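Local coordinates for F-actin-capping protein subunit alpha (Dictyostelium discoideum, PDB 4AKR) that caps the fast-growing barbed ends of actin filaments independently of calcium, blocking subunit exchange there without severing the filament, at residues Glu112-Ala117 / Gln218-Asn223; Glu121-Cys126 / Gly133-Tyr138; Trp171-Lys176 / Lys226-Ala231. All coordinates share one frame; numbering follows the deposited sequence.

The three contacts tie two helices to each other and to one face of the five-stranded antiparallel sheet. Contact 1 packs the start of helix 112-129 against the start of the long helix 217-248; contact 2 lays the second half of helix 112-129 on strand 134-142; contact 3 sets helix 217-248 over strand 163-175. Their centres lie about 11 to 13 Å apart. Along the chain, contact 2 falls wholly between the two segments of contact 1 and closes before contact 3 opens, whereas contacts 1 and 3 interleave. Arg115 reaches Val137 from contact 1 to contact 2, and Tyr114 meets Phe175 between contacts 1 and 3, so that helices and sheet form one continuous body.

Contact 1: residues Glu112-Ala117 / Gln218-Asn223; sequences EQYRAA and QSTAVN
Ala117 and Ala221 meet near the N-terminal ends of two helices. Their apolar contact is short and simple, with Ala117 CB 4.0 Å from Ala221 CB. The same methyl of Ala221 also sits 3.3 Å from Ala117 O, lying against the backbone of the other helix. Ala117 CB in turn rests near Gln218 N, at 4.1 Å. Alanine suits both places because a single methyl lets the axes of 112-117 and 218-223 approach to 8.8 Å.

Beside this methyl contact lies a looser one of mixed character. The Tyr114 ring presents its edge, near the ring plane, to Thr220, with CE1 4.5 Å from OG1. The hydroxyl has its real partner elsewhere: chi1 of -59° sets OG1 beside its own backbone N and anti to the carbonyl carbon, from where it accepts a hydrogen bond from Ala215 N, just ahead of the helix. The Tyr114 ring also meets Phe175 edge-to-face.

Charged interactions stay within helix 112-129. Buried Arg115 grips Glu112 side-on, NE to OE1 at 3.0 Å and NH2 to OE2 at 3.1 Å, one nitrogen to each oxygen. Both oxygens lie close to the guanidinium plane and are met on their syn sides, somewhat out of the carboxylate plane, a pairing that restrains the rotation of both groups. NH1 is left to bind Asp119 and Val137 O, which probably offsets much of the charge of this buried group.

The helices run roughly parallel, crossing at -38°, an alanine-lined helix-helix packing in the layer that covers one face of the capping-protein alpha-subunit sheet.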
loop_
_atom_site.group_PDB
_atom_site.type_symbol
_atom_site.label_atom_id
_atom_site.label_comp_id
_atom_site.label_asym_id
_atom_site.label_seq_id
_atom_site.Cartn_x
_atom_site.Cartn_y
_atom_site.Cartn_z
ATOM N N GLU A 112 3.535 31.422 26.382
ATOM C CA GLU A 112 4.750 30.618 26.269
ATOM C C GLU A 112 4.984 29.680 27.443
ATOM O O GLU A 112 5.602 28.632 27.275
ATOM C CB GLU A 112 5.953 31.552 26.075
ATOM C CG GLU A 112 7.337 30.898 26.096
ATOM C CD GLU A 112 7.530 29.822 25.038
ATOM O OE1 GLU A 112 6.754 29.785 24.060
ATOM O OE2 GLU A 112 8.475 29.019 25.188
ATOM N N GLN A 113 4.496 30.040 28.629
ATOM C CA GLN A 113 4.694 29.180 29.792
ATOM C C GLN A 113 3.904 27.891 29.642
ATOM O O GLN A 113 4.284 26.854 30.180
ATOM C CB GLN A 113 4.300 29.896 31.093
ATOM C CG GLN A 113 5.216 31.069 31.441
ATOM C CD GLN A 113 5.090 31.535 32.885
ATOM O OE1 GLN A 113 5.733 32.504 33.290
ATOM N NE2 GLN A 113 4.270 30.840 33.673
ATOM N N TYR A 114 2.799 27.960 28.911
ATOM C CA TYR A 114 1.988 26.773 28.673
ATOM C C TYR A 114 2.662 25.941 27.596
ATOM O O TYR A 114 2.799 24.734 27.734
ATOM C CB TYR A 114 0.558 27.166 28.250
ATOM C CG TYR A 114 -0.303 27.546 29.434
ATOM C CD1 TYR A 114 -0.735 26.575 30.339
ATOM C CD2 TYR A 114 -0.612 28.880 29.703
ATOM C CE1 TYR A 114 -1.451 26.922 31.492
ATOM C CE2 TYR A 114 -1.326 29.240 30.850
ATOM C CZ TYR A 114 -1.740 28.254 31.740
ATOM O OH TYR A 114 -2.427 28.602 32.884
ATOM N N ARG A 115 3.104 26.594 26.530
ATOM C CA ARG A 115 3.760 25.872 25.461
ATOM C C ARG A 115 5.001 25.173 26.029
ATOM O O ARG A 115 5.231 23.995 25.761
ATOM C CB ARG A 115 4.162 26.829 24.340
ATOM C CG ARG A 115 4.490 26.135 23.019
ATOM C CD ARG A 115 5.476 26.949 22.202
ATOM N NE ARG A 115 6.745 27.053 22.912
ATOM C CZ ARG A 115 7.623 26.062 23.028
ATOM N NH1 ARG A 115 7.392 24.883 22.467
ATOM N NH2 ARG A 115 8.708 26.239 23.754
ATOM N N ALA A 116 5.783 25.899 26.832
ATOM C CA ALA A 116 7.012 25.360 27.428
ATOM C C ALA A 116 6.733 24.194 28.369
ATOM O O ALA A 116 7.460 23.206 28.371
ATOM C CB ALA A 116 7.778 26.467 28.171
ATOM N N ALA A 117 5.690 24.311 29.179
ATOM C CA ALA A 117 5.331 23.227 30.082
ATOM C C ALA A 117 4.907 22.004 29.259
ATOM O O ALA A 117 5.215 20.875 29.630
ATOM C CB ALA A 117 4.213 23.659 31.006
ATOM N N GLN A 218 2.230 23.478 34.647
ATOM C CA GLN A 218 2.927 22.206 34.832
ATOM C C GLN A 218 1.957 21.022 34.863
ATOM O O GLN A 218 2.171 20.016 34.179
ATOM C CB GLN A 218 3.743 22.212 36.129
ATOM C CG GLN A 218 5.001 23.082 36.114
ATOM C CD GLN A 218 4.727 24.552 36.410
ATOM O OE1 GLN A 218 3.663 24.915 36.925
ATOM N NE2 GLN A 218 5.700 25.403 36.101
ATOM N N SER A 219 0.899 21.148 35.661
ATOM C CA SER A 219 -0.110 20.092 35.802
ATOM C C SER A 219 -0.887 19.856 34.516
ATOM O O SER A 219 -1.056 18.719 34.085
ATOM C CB SER A 219 -1.106 20.444 36.913
ATOM O OG SER A 219 -0.469 20.469 38.174
ATOM N N THR A 220 -1.369 20.942 33.925
ATOM C CA THR A 220 -2.138 20.892 32.690
ATOM C C THR A 220 -1.394 20.066 31.649
ATOM O O THR A 220 -1.987 19.234 30.958
ATOM C CB THR A 220 -2.366 22.319 32.147
ATOM O OG1 THR A 220 -3.055 23.091 33.132
ATOM C CG2 THR A 220 -3.192 22.297 30.887
ATOM N N ALA A 221 -0.089 20.292 31.554
ATOM C CA ALA A 221 0.753 19.575 30.598
ATOM C C ALA A 221 0.893 18.105 30.970
ATOM O O ALA A 221 0.698 17.222 30.133
ATOM C CB ALA A 221 2.133 20.224 30.530
ATOM N N VAL A 222 1.228 17.855 32.230
ATOM C CA VAL A 222 1.417 16.501 32.726
ATOM C C VAL A 222 0.167 15.652 32.570
ATOM O O VAL A 222 0.232 14.505 32.118
ATOM C CB VAL A 222 1.834 16.508 34.214
ATOM C CG1 VAL A 222 1.785 15.098 34.784
ATOM C CG2 VAL A 222 3.245 17.072 34.347
ATOM N N ASN A 223 -0.976 16.217 32.941
ATOM C CA ASN A 223 -2.219 15.476 32.848
ATOM C C ASN A 223 -2.720 15.335 31.426
ATOM O O ASN A 223 -3.460 14.409 31.128
ATOM C CB ASN A 223 -3.272 16.116 33.751
ATOM C CG ASN A 223 -2.847 16.104 35.210
ATOM O OD1 ASN A 223 -2.364 15.092 35.710
ATOM N ND2 ASN A 223 -3.019 17.225 35.896
#

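Contact 2: residues Glu121-Cys126 / Gly133-Tyr138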
loop_
_atom_site.group_PDB
_atom_site.type_symbol
_atom_site.label_atom_id
_atom_site.label_comp_id
_atom_site.label_asym_id
_atom_site.label_seq_id
_atom_site.Cartn_x
_atom_site.Cartn_y
_atom_site.Cartn_z
ATOM N N GLU A 121 6.965 17.836 28.439
ATOM C CA GLU A 121 6.285 16.551 28.444
ATOM C C GLU A 121 6.342 15.835 27.091
ATOM O O GLU A 121 6.552 14.620 27.036
ATOM C CB GLU A 121 4.830 16.739 28.893
ATOM C CG GLU A 121 4.695 17.304 30.301
ATOM C CD GLU A 121 5.430 16.462 31.334
ATOM O OE1 GLU A 121 5.175 15.234 31.401
ATOM O OE2 GLU A 121 6.261 17.026 32.082
ATOM N N ALA A 122 6.165 16.580 26.004
ATOM C CA ALA A 122 6.216 15.975 24.678
ATOM C C ALA A 122 7.597 15.370 24.433
ATOM O O ALA A 122 7.723 14.287 23.858
ATOM C CB ALA A 122 5.900 17.016 23.610
ATOM N N THR A 123 8.632 16.066 24.890
ATOM C CA THR A 123 9.998 15.599 24.717
ATOM C C THR A 123 10.222 14.263 25.427
ATOM O O THR A 123 10.687 13.306 24.805
ATOM C CB THR A 123 11.013 16.659 25.224
ATOM O OG1 THR A 123 10.810 17.887 24.513
ATOM C CG2 THR A 123 12.432 16.199 24.977
ATOM N N LYS A 124 9.884 14.191 26.713
ATOM C CA LYS A 124 10.036 12.951 27.480
ATOM C C LYS A 124 9.164 11.826 26.912
ATOM O O LYS A 124 9.595 10.677 26.808
ATOM C CB LYS A 124 9.667 13.182 28.952
ATOM C CG LYS A 124 10.594 14.155 29.677
ATOM C CD LYS A 124 10.172 14.408 31.139
ATOM C CE LYS A 124 8.909 15.252 31.237
ATOM N NZ LYS A 124 8.590 15.692 32.638
ATOM N N TYR A 125 7.928 12.152 26.565
ATOM C CA TYR A 125 7.021 11.159 26.008
ATOM C C TYR A 125 7.618 10.597 24.721
ATOM O O TYR A 125 7.646 9.394 24.511
ATOM C CB TYR A 125 5.659 11.790 25.716
ATOM C CG TYR A 125 4.659 10.826 25.112
ATOM C CD1 TYR A 125 4.199 9.724 25.832
ATOM C CD2 TYR A 125 4.193 11.006 23.807
ATOM C CE1 TYR A 125 3.300 8.819 25.261
ATOM C CE2 TYR A 125 3.294 10.109 23.228
ATOM C CZ TYR A 125 2.854 9.018 23.959
ATOM O OH TYR A 125 1.989 8.122 23.379
ATOM N N CYS A 126 8.099 11.491 23.869
ATOM C CA CYS A 126 8.702 11.133 22.592
ATOM C C CYS A 126 9.944 10.250 22.793
ATOM O O CYS A 126 10.124 9.244 22.098
ATOM C CB CYS A 126 9.061 12.421 21.843
ATOM S SG CYS A 126 9.494 12.235 20.105
ATOM N N GLY A 133 11.940 9.163 17.122
ATOM C CA GLY A 133 11.002 10.258 17.004
ATOM C C GLY A 133 11.547 11.649 17.251
ATOM O O GLY A 133 12.435 11.847 18.064
ATOM N N VAL A 134 11.003 12.611 16.519
ATOM C CA VAL A 134 11.369 14.011 16.660
ATOM C C VAL A 134 10.030 14.693 16.930
ATOM O O VAL A 134 9.032 14.391 16.268
ATOM C CB VAL A 134 11.995 14.562 15.366
ATOM C CG1 VAL A 134 12.376 16.019 15.547
ATOM C CG2 VAL A 134 13.214 13.728 14.990
ATOM N N SER A 135 10.005 15.591 17.905
ATOM C CA SER A 135 8.776 16.279 18.278
ATOM C C SER A 135 8.775 17.785 18.007
ATOM O O SER A 135 9.813 18.388 17.741
ATOM C CB SER A 135 8.504 16.055 19.761
ATOM O OG SER A 135 9.557 16.600 20.536
ATOM N N ALA A 136 7.589 18.378 18.088
ATOM C CA ALA A 136 7.409 19.806 17.882
ATOM C C ALA A 136 6.132 20.259 18.596
ATOM O O ALA A 136 5.061 19.683 18.396
ATOM C CB ALA A 136 7.327 20.111 16.395
ATOM N N VAL A 137 6.257 21.281 19.436
ATOM C CA VAL A 137 5.126 21.815 20.181
ATOM C C VAL A 137 4.946 23.306 19.891
ATOM O O VAL A 137 5.835 24.121 20.151
ATOM C CB VAL A 137 5.313 21.605 21.697
ATOM C CG1 VAL A 137 4.067 22.080 22.450
ATOM C CG2 VAL A 137 5.581 20.133 21.986
ATOM N N TYR A 138 3.784 23.644 19.346
ATOM C CA TYR A 138 3.452 25.011 18.979
ATOM C C TYR A 138 2.369 25.551 19.903
ATOM O O TYR A 138 1.666 24.788 20.555
ATOM C CB TYR A 138 2.941 25.037 17.543
ATOM C CG TYR A 138 3.845 24.340 16.551
ATOM C CD1 TYR A 138 5.022 24.944 16.105
ATOM C CD2 TYR A 138 3.511 23.086 16.038
ATOM C CE1 TYR A 138 5.844 24.313 15.158
ATOM C CE2 TYR A 138 4.326 22.442 15.094
ATOM C CZ TYR A 138 5.483 23.063 14.655
ATOM O OH TYR A 138 6.255 22.465 13.687
#
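Helix 112-129 turns back into the outermost strand 134-142 of this chain's five-stranded sheet, and the contact of Ala122, Thr123 and Cys126 with Gly133, Ser135 and Val137 packs the helix back on the strand that follows it, an antiparallel helix-on-sheet arrangement. The two directions differ by 161°, with axes 8.4 Å apart.

Close to the turn, Cys126 does most of the touching. Its SG stands anti to the backbone N (chi1 -167°), which directs the sulfur at the incoming chain: it lies 3.6 Å from Gly133 C, with Val134 N a little farther off, and 4.0 Å from Ser135 CB. Glycine suits position 133, since a CB there would lie about 3.1 Å from Cys126 SG, a tight fit. A small, weakly polar thiol is equally apt where a helix must lie against peptide groups.

One step along, Ser135 points at the helix opposite Thr123. Their hydroxyls, OG1 and OG, are 4.4 Å apart and do not bond to each other. Thr123 OG1 is satisfied by Asp119 O, one turn back in its own helix, and Lys83 NZ makes weak hydrogen bonds to both hydroxyls.

Farther from the turn the contact is purely apolar. Val137 has CG2 beside its backbone N, and this methyl presses on Ala122 CB at 3.5 Å; the alanine's small side chain makes room for the branched valine. Away from the strand, exposed Lys124 pairs through NZ with Glu121 OE2 at 2.7 Å, and the glutamate side chain also touches helix 217-248.

Around this pair, strand 145-158 bonds to the strand and offers Val150 to Ala122 and Ile148 to Val137, strand 64-67 meets Val134 and Ala136 on the other face, and Phe225 of helix 217-248 packs on Ala122.

Contact 3: residues Trp171-Lys176 / Lys226-Ala231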
loop_
_atom_site.group_PDB
_atom_site.type_symbol
_atom_site.label_atom_id
_atom_site.label_comp_id
_atom_site.label_asym_id
_atom_site.label_seq_id
_atom_site.Cartn_x
_atom_site.Cartn_y
_atom_site.Cartn_z
ATOM N N TRP A 171 -1.567 15.919 18.005
ATOM C CA TRP A 171 -2.543 16.154 19.067
ATOM C C TRP A 171 -2.727 17.639 19.278
ATOM O O TRP A 171 -1.766 18.371 19.536
ATOM C CB TRP A 171 -2.097 15.526 20.390
ATOM C CG TRP A 171 -2.233 14.037 20.438
ATOM C CD1 TRP A 171 -1.319 13.114 20.024
ATOM C CD2 TRP A 171 -3.385 13.300 20.864
ATOM N NE1 TRP A 171 -1.830 11.846 20.161
ATOM C CE2 TRP A 171 -3.098 11.932 20.674
ATOM C CE3 TRP A 171 -4.637 13.665 21.383
ATOM C CZ2 TRP A 171 -4.012 10.924 20.982
ATOM C CZ3 TRP A 171 -5.549 12.665 21.691
ATOM C CH2 TRP A 171 -5.230 11.306 21.488
ATOM N N THR A 172 -3.970 18.080 19.183
ATOM C CA THR A 172 -4.300 19.483 19.361
ATOM C C THR A 172 -5.025 19.638 20.678
ATOM O O THR A 172 -6.119 19.109 20.847
ATOM C CB THR A 172 -5.188 19.955 18.224
ATOM O OG1 THR A 172 -4.506 19.726 16.984
ATOM C CG2 THR A 172 -5.519 21.424 18.380
ATOM N N CYS A 173 -4.411 20.368 21.605
ATOM C CA CYS A 173 -4.975 20.562 22.934
ATOM C C CYS A 173 -5.466 21.985 23.176
ATOM O O CYS A 173 -4.679 22.939 23.150
ATOM C CB CYS A 173 -3.930 20.197 23.983
ATOM S SG CYS A 173 -3.006 18.699 23.570
ATOM N N THR A 174 -6.765 22.114 23.439
ATOM C CA THR A 174 -7.383 23.415 23.671
ATOM C C THR A 174 -7.904 23.550 25.100
ATOM O O THR A 174 -8.460 22.605 25.668
ATOM C CB THR A 174 -8.537 23.651 22.680
ATOM O OG1 THR A 174 -8.046 23.542 21.337
ATOM C CG2 THR A 174 -9.110 25.039 22.866
ATOM N N PHE A 175 -7.728 24.730 25.683
ATOM C CA PHE A 175 -8.163 24.946 27.060
ATOM C C PHE A 175 -8.180 26.399 27.520
ATOM O O PHE A 175 -7.494 27.256 26.968
ATOM C CB PHE A 175 -7.262 24.148 27.999
ATOM C CG PHE A 175 -5.801 24.504 27.884
ATOM C CD1 PHE A 175 -5.008 23.934 26.888
ATOM C CD2 PHE A 175 -5.220 25.418 28.761
ATOM C CE1 PHE A 175 -3.650 24.267 26.768
ATOM C CE2 PHE A 175 -3.859 25.760 28.653
ATOM C CZ PHE A 175 -3.077 25.181 27.654
ATOM N N LYS A 176 -8.994 26.656 28.537
ATOM C CA LYS A 176 -9.096 27.977 29.149
ATOM C C LYS A 176 -8.022 27.897 30.234
ATOM O O LYS A 176 -8.034 26.983 31.057
ATOM C CB LYS A 176 -10.479 28.160 29.784
ATOM C CG LYS A 176 -10.717 29.512 30.453
ATOM C CD LYS A 176 -12.143 29.596 31.008
ATOM C CE LYS A 176 -12.496 30.993 31.509
ATOM N NZ LYS A 176 -13.938 31.077 31.899
ATOM N N LYS A 226 -0.787 12.396 30.137
ATOM C CA LYS A 226 -1.165 11.140 30.759
ATOM C C LYS A 226 -2.333 10.613 29.921
ATOM O O LYS A 226 -2.389 9.430 29.585
ATOM C CB LYS A 226 -1.616 11.357 32.205
ATOM C CG LYS A 226 -0.489 11.316 33.219
ATOM C CD LYS A 226 -1.008 11.304 34.645
ATOM C CE LYS A 226 0.138 11.169 35.622
ATOM N NZ LYS A 226 -0.331 11.305 37.026
ATOM N N ALA A 227 -3.248 11.512 29.572
ATOM C CA ALA A 227 -4.413 11.157 28.770
ATOM C C ALA A 227 -3.992 10.751 27.359
ATOM O O ALA A 227 -4.349 9.669 26.887
ATOM C CB ALA A 227 -5.379 12.332 28.710
ATOM N N ILE A 228 -3.233 11.624 26.693
ATOM C CA ILE A 228 -2.749 11.353 25.338
ATOM C C ILE A 228 -1.979 10.029 25.256
ATOM O O ILE A 228 -2.170 9.257 24.322
ATOM C CB ILE A 228 -1.824 12.494 24.835
ATOM C CG1 ILE A 228 -2.653 13.729 24.492
ATOM C CG2 ILE A 228 -1.027 12.047 23.617
ATOM C CD1 ILE A 228 -1.807 14.930 24.100
ATOM N N GLY A 229 -1.113 9.775 26.235
ATOM C CA GLY A 229 -0.326 8.550 26.244
ATOM C C GLY A 229 -1.152 7.288 26.429
ATOM O O GLY A 229 -0.802 6.221 25.924
ATOM N N LYS A 230 -2.251 7.420 27.165
ATOM C CA LYS A 230 -3.148 6.310 27.424
ATOM C C LYS A 230 -3.914 6.004 26.146
ATOM O O LYS A 230 -4.058 4.847 25.758
ATOM C CB LYS A 230 -4.127 6.678 28.542
ATOM C CG LYS A 230 -5.020 5.526 28.985
ATOM C CD LYS A 230 -6.443 6.005 29.250
ATOM C CE LYS A 230 -7.361 4.856 29.645
ATOM N NZ LYS A 230 -7.000 4.280 30.972
ATOM N N ALA A 231 -4.404 7.053 25.494
ATOM C CA ALA A 231 -5.141 6.886 24.253
ATOM C C ALA A 231 -4.285 6.167 23.210
ATOM O O ALA A 231 -4.756 5.234 22.560
ATOM C CB ALA A 231 -5.581 8.235 23.723
#
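Trp171 reaches from strand 163-175 toward helix 217-248, one indole face against Ile228. Its CB begins the contact, 3.8 Å from Ile228 CD1, and CG meets the same methyl. Beyond CG, CD1 lies by CG2 of the isoleucine, CD2 and CE3 lie against CG1, and NE1 and CE2 each approach CG2 to 3.6 Å. That methyl, anti to its own backbone N, stands 3.5 Å from the centroid of the five-membered ring and only 10° off its normal, a well-formed CH-pi contact. Farther out, CZ3 lies by Ile228 CG1 and CZ2 between Ile228 CG2 and Ala231 CB; at the rim CH2 meets Ala231 CB, an oblique approach at 3.8 Å. NE1 gives its hydrogen to Glu232 OE2, just past Ala231. Cys173 SG adds a contact to Ile228 CD1 at 4.0 Å.

A serine in place of Trp171 would probably leave Ile228 without the flat surface against it and Glu232 OE2 without its indole donor.

Across the two segments the contact is apolar, mostly aliphatic carbon on an aromatic face with a thiol beside it, so the fit probably rests chiefly on shape; the hydrogen bond from NE1 is directional and is likely to hold the turn of the indole.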